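Local coordinates for protein PKS (Streptomyces sp. CNQ431, PDB 5YDA) that forms the broadly selective acyltransferase domain of the splenocin polyketide synthase, and probably transfers extender-unit acyl groups to the acyl carrier protein, at residues G233-G238 against G269-V274; G253-A258 against H298-D303. All blocks are in the same frame, centred on the assembly; numbering follows the deposited sequence.

Interaction 1 of 2, residues G233-G238 against G269-V274; sequences GGATVG and GDTDAV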
loop_
_atom_site.group_PDB
_atom_site.type_symbol
_atom_site.label_atom_id
_atom_site.label_comp_id
_atom_site.label_asym_id
_atom_site.label_seq_id
_atom_site.Cartn_x
_atom_site.Cartn_y
_atom_site.Cartn_z
ATOM N N GLY A 233 18.617 16.475 8.730
ATOM C CA GLY A 233 18.221 17.742 8.131
ATOM C C GLY A 233 18.010 17.672 6.619
ATOM O O GLY A 233 17.725 16.617 6.036
ATOM N N GLY A 234 18.156 18.829 5.982
ATOM C CA GLY A 234 17.977 18.932 4.548
ATOM C C GLY A 234 16.511 19.025 4.159
ATOM O O GLY A 234 15.623 19.211 4.994
ATOM N N ALA A 235 16.263 18.867 2.857
ATOM C CA ALA A 235 14.922 19.049 2.319
ATOM C C ALA A 235 14.745 18.206 1.070
ATOM O O ALA A 235 15.712 17.780 0.432
ATOM C CB ALA A 235 14.633 20.519 2.009
ATOM N N THR A 236 13.483 17.961 0.735
ATOM C CA THR A 236 13.108 17.150 -0.410
ATOM C C THR A 236 12.003 17.874 -1.166
ATOM O O THR A 236 11.094 18.444 -0.555
ATOM C CB THR A 236 12.634 15.737 0.010
ATOM O OG1 THR A 236 13.636 15.116 0.826
ATOM C CG2 THR A 236 12.414 14.861 -1.223
ATOM N N VAL A 237 12.096 17.871 -2.493
ATOM C CA VAL A 237 11.074 18.465 -3.337
ATOM C C VAL A 237 10.586 17.403 -4.310
ATOM O O VAL A 237 11.392 16.702 -4.932
ATOM C CB VAL A 237 11.592 19.726 -4.062
ATOM C CG1 VAL A 237 12.813 19.404 -4.915
ATOM C CG2 VAL A 237 10.468 20.375 -4.901
ATOM N N GLY A 238 9.266 17.252 -4.410
ATOM C CA GLY A 238 8.681 16.386 -5.421
ATOM C C GLY A 238 8.432 17.204 -6.673
ATOM O O GLY A 238 7.815 18.268 -6.613
ATOM N N GLY A 269 18.446 17.344 -0.782
ATOM C CA GLY A 269 19.751 17.925 -0.515
ATOM C C GLY A 269 19.623 18.953 0.585
ATOM O O GLY A 269 18.617 18.972 1.306
ATOM N N ASP A 270 20.631 19.825 0.696
ATOM C CA ASP A 270 20.504 20.834 1.738
ATOM C C ASP A 270 19.480 21.877 1.316
ATOM O O ASP A 270 19.192 22.055 0.132
ATOM C CB ASP A 270 21.844 21.483 2.077
ATOM C CG ASP A 270 22.476 22.157 0.908
ATOM O OD1 ASP A 270 22.201 23.373 0.682
ATOM O OD2 ASP A 270 23.275 21.461 0.240
ATOM N N THR A 271 18.907 22.549 2.313
ATOM C CA THR A 271 17.744 23.385 2.056
ATOM C C THR A 271 18.069 24.522 1.091
ATOM O O THR A 271 17.253 24.847 0.224
ATOM C CB THR A 271 17.184 23.912 3.374
ATOM O OG1 THR A 271 16.958 22.796 4.249
ATOM C CG2 THR A 271 15.856 24.604 3.145
ATOM N N ASP A 272 19.263 25.111 1.203
ATOM C CA ASP A 272 19.659 26.191 0.297
ATOM C C ASP A 272 19.670 25.725 -1.154
ATOM O O ASP A 272 19.153 26.408 -2.042
ATOM C CB ASP A 272 21.043 26.728 0.674
ATOM C CG ASP A 272 21.012 27.634 1.888
ATOM O OD1 ASP A 272 19.904 28.071 2.290
ATOM O OD2 ASP A 272 22.106 27.919 2.431
ATOM N N ALA A 273 20.300 24.581 -1.414
ATOM C CA ALA A 273 20.329 24.040 -2.767
ATOM C C ALA A 273 18.918 23.735 -3.273
ATOM O O ALA A 273 18.615 23.949 -4.452
ATOM C CB ALA A 273 21.201 22.785 -2.806
ATOM N N VAL A 274 18.039 23.249 -2.393
ATOM C CA VAL A 274 16.676 22.932 -2.812
ATOM C C VAL A 274 15.913 24.214 -3.127
ATOM O O VAL A 274 15.155 24.270 -4.108
ATOM C CB VAL A 274 15.966 22.079 -1.737
ATOM C CG1 VAL A 274 14.459 22.054 -1.964
ATOM C CG2 VAL A 274 16.510 20.658 -1.743
#
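Val274 turns CG1 anti to its backbone N (chi1 165°), and this sends its two methyls to different partners on strand 235-239. CG1 meets Val237 CB at 4.2 Å. CG2 lies 3.7 Å from Ala235 O and also touches Ala235 CB. Thr271 places OG1 beside its own backbone N, which brings that oxygen within 3.8 Å of Gly234 C. The same OG1 lies 4.0 Å from Ala235 CB. The Ala235 methyl thus faces the first turn of the helix, against Thr271 and Val274.

The backbones are joined at one antiparallel hydrogen-bonded pair. Ala235 N donates to Gly269 O at 2.8 Å, and Gly269 N returns the bond to Ala235 O at 3.0 Å. Gly234, with positive phi, packs its CA against Gly269 O. Asp270 then N-caps the helix: its OD1 accepts from Ala273 N at 3.1 Å, with the donor above the carboxylate plane.

The contact lies where strand 264-269 passes into helix 271-283, in what fits a ferredoxin-like subdomain. Strand 235-239 runs between strands 264-269 and 288-290. Helix 271-283 packs on this sheet, and Arg290 of strand 288-290 touches Ala235, Thr271 and Val274.

Interaction 2 of 2, residues G253-A258 against H298-D303; sequences GLSLAA and HSHVLD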
loop_
_atom_site.group_PDB
_atom_site.type_symbol
_atom_site.label_atom_id
_atom_site.label_comp_id
_atom_site.label_asym_id
_atom_site.label_seq_id
_atom_site.Cartn_x
_atom_site.Cartn_y
_atom_site.Cartn_z
ATOM N N GLY A 253 25.106 19.841 -4.068
ATOM C CA GLY A 253 24.198 19.878 -2.944
ATOM C C GLY A 253 22.852 19.225 -3.183
ATOM O O GLY A 253 21.973 19.343 -2.324
ATOM N N LEU A 254 22.665 18.532 -4.305
ATOM C CA LEU A 254 21.396 17.892 -4.620
ATOM C C LEU A 254 21.637 16.470 -5.097
ATOM O O LEU A 254 22.609 16.198 -5.811
ATOM C CB LEU A 254 20.613 18.656 -5.708
ATOM C CG LEU A 254 20.158 20.084 -5.430
ATOM C CD1 LEU A 254 19.595 20.688 -6.696
ATOM C CD2 LEU A 254 19.144 20.148 -4.306
ATOM N N SER A 255 20.744 15.570 -4.714
ATOM C CA SER A 255 20.736 14.219 -5.251
ATOM C C SER A 255 19.340 13.905 -5.767
ATOM O O SER A 255 18.334 14.421 -5.261
ATOM C CB SER A 255 21.145 13.153 -4.198
ATOM O OG SER A 255 22.306 13.537 -3.475
ATOM N N LEU A 256 19.299 13.061 -6.787
ATOM C CA LEU A 256 18.053 12.476 -7.257
ATOM C C LEU A 256 17.599 11.435 -6.231
ATOM O O LEU A 256 18.206 10.364 -6.113
ATOM C CB LEU A 256 18.272 11.854 -8.636
ATOM C CG LEU A 256 17.073 11.302 -9.406
ATOM C CD1 LEU A 256 16.035 12.400 -9.607
ATOM C CD2 LEU A 256 17.508 10.748 -10.757
ATOM N N ALA A 257 16.537 11.744 -5.484
ATOM C CA ALA A 257 16.120 10.869 -4.395
ATOM C C ALA A 257 15.229 9.726 -4.881
ATOM O O ALA A 257 15.323 8.610 -4.364
ATOM C CB ALA A 257 15.409 11.685 -3.313
ATOM N N ALA A 258 14.378 9.961 -5.882
ATOM C CA ALA A 258 13.468 8.923 -6.361
ATOM C C ALA A 258 13.097 9.203 -7.806
ATOM O O ALA A 258 12.920 10.363 -8.193
ATOM C CB ALA A 258 12.181 8.849 -5.518
ATOM N N HIS A 298 17.677 9.482 0.909
ATOM C CA HIS A 298 18.219 9.089 -0.378
ATOM C C HIS A 298 19.092 10.102 -1.085
ATOM O O HIS A 298 19.067 10.212 -2.268
ATOM C CB HIS A 298 17.117 8.580 -1.309
ATOM C CG HIS A 298 16.252 7.539 -0.692
ATOM N ND1 HIS A 298 16.580 6.216 -0.699
ATOM C CD2 HIS A 298 15.094 7.628 -0.022
ATOM C CE1 HIS A 298 15.676 5.535 -0.049
ATOM N NE2 HIS A 298 14.760 6.368 0.370
ATOM N N SER A 299 19.876 10.811 -0.323
ATOM C CA SER A 299 20.799 11.837 -0.799
ATOM C C SER A 299 22.077 11.861 0.042
ATOM O O SER A 299 22.171 11.252 1.115
ATOM C CB SER A 299 20.163 13.223 -0.783
ATOM O OG SER A 299 20.210 13.809 0.501
ATOM N N HIS A 300 23.059 12.617 -0.462
ATOM C CA HIS A 300 24.344 12.761 0.213
ATOM C C HIS A 300 24.184 13.269 1.646
ATOM O O HIS A 300 25.029 12.980 2.501
ATOM C CB HIS A 300 25.231 13.711 -0.587
ATOM C CG HIS A 300 24.694 15.102 -0.636
ATOM N ND1 HIS A 300 23.702 15.483 -1.520
ATOM C CD2 HIS A 300 24.950 16.183 0.138
ATOM C CE1 HIS A 300 23.398 16.752 -1.310
ATOM N NE2 HIS A 300 24.138 17.200 -0.307
ATOM N N VAL A 301 23.099 13.990 1.942
ATOM C CA VAL A 301 22.860 14.488 3.303
ATOM C C VAL A 301 22.886 13.362 4.345
ATOM O O VAL A 301 23.161 13.603 5.526
ATOM C CB VAL A 301 21.524 15.263 3.350
ATOM C CG1 VAL A 301 21.176 15.668 4.777
ATOM C CG2 VAL A 301 21.589 16.502 2.450
ATOM N N LEU A 302 22.606 12.125 3.940
ATOM C CA LEU A 302 22.615 11.031 4.906
ATOM C C LEU A 302 24.003 10.434 5.146
ATOM O O LEU A 302 24.131 9.597 6.044
ATOM C CB LEU A 302 21.667 9.912 4.457
ATOM C CG LEU A 302 20.181 10.244 4.329
ATOM C CD1 LEU A 302 19.398 8.951 4.206
ATOM C CD2 LEU A 302 19.692 11.089 5.499
ATOM N N ASP A 303 25.024 10.818 4.366
ATOM C CA ASP A 303 26.356 10.214 4.475
ATOM C C ASP A 303 26.866 10.091 5.910
ATOM O O ASP A 303 27.289 8.989 6.290
ATOM C CB ASP A 303 27.363 10.998 3.622
ATOM C CG ASP A 303 27.271 10.662 2.147
ATOM O OD1 ASP A 303 26.715 9.606 1.798
ATOM O OD2 ASP A 303 27.786 11.452 1.328
HETATM O O HOH W 1 20.543 9.488 -4.469
#
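Ser255 OG and His300 ND1 are joined directly by a nearly straight hydrogen bond of 3.1 Å (174°). Either atom could be the donor. The serine oxygen meets the imidazole at its edge, in the ring plane. Gly253 O lies at the same edge, 3.1 Å from His300 CE1. His300 reaches both because its CG stands between the backbone N and the carbonyl carbon (chi1 65°), which turns the ring back toward the strand. Ser255 also packs alongside the next residue in the loop, with its CB 3.6 Å from Ser299 CB.

At the other end, His298 lays its CB against Ala257 O at 3.5 Å, and the two CB atoms touch as well. A water bridges the backbones between these ends. It donates to Leu256 O at 3.0 Å and to His298 O at 2.7 Å.

Strand 254-261 is an edge strand of the four-stranded antiparallel sheet. Ala257 and Ala258 both face Thr266 on the adjoining strand, a classic beta bulge. The loop facing this strand carries His298, whose NE2 is hydrogen-bonded to Ser200 OG. Ser200 lies in a GxSxG sequence, consistent with the serine-histidine pair of acyltransferases.

The second shell sets these groups. His298 ND1 is bonded to Arg351 O, so both ring nitrogens have partners. Ser299 OG accepts from Val301 N at 3.2 Å, an ST turn, and is also bonded to Ala296 O. The 3-10 turn that follows brings Val301 CG2 over one face of the His300 ring, 3.8 Å above its plane and offset toward the rim. Farther along, Asp303 forms a salt bridge with Arg350, tying this turn to helix 342-350.

In the fold
Both contacts reach the same four-stranded sheet, and their centres are about 9 Å apart. Interaction 1 joins strand 235-239 to the start of helix 271-283, and interaction 2 sets the edge strand 254-261 against the histidine loop. They touch directly. Ala273 CB lies 3.6 Å from Gly253 O and 3.7 Å from Leu254 CD2, so the helix start packs on the beginning of the edge strand. Gly269 C lies 3.7 Å from Val301 CG2, which connects the strand end to the 3-10 turn. The segments alternate along the chain. Interaction 2 reaches the probable active site, through His298 and Ser200, whereas interaction 1 stays within the subdomain bordering it.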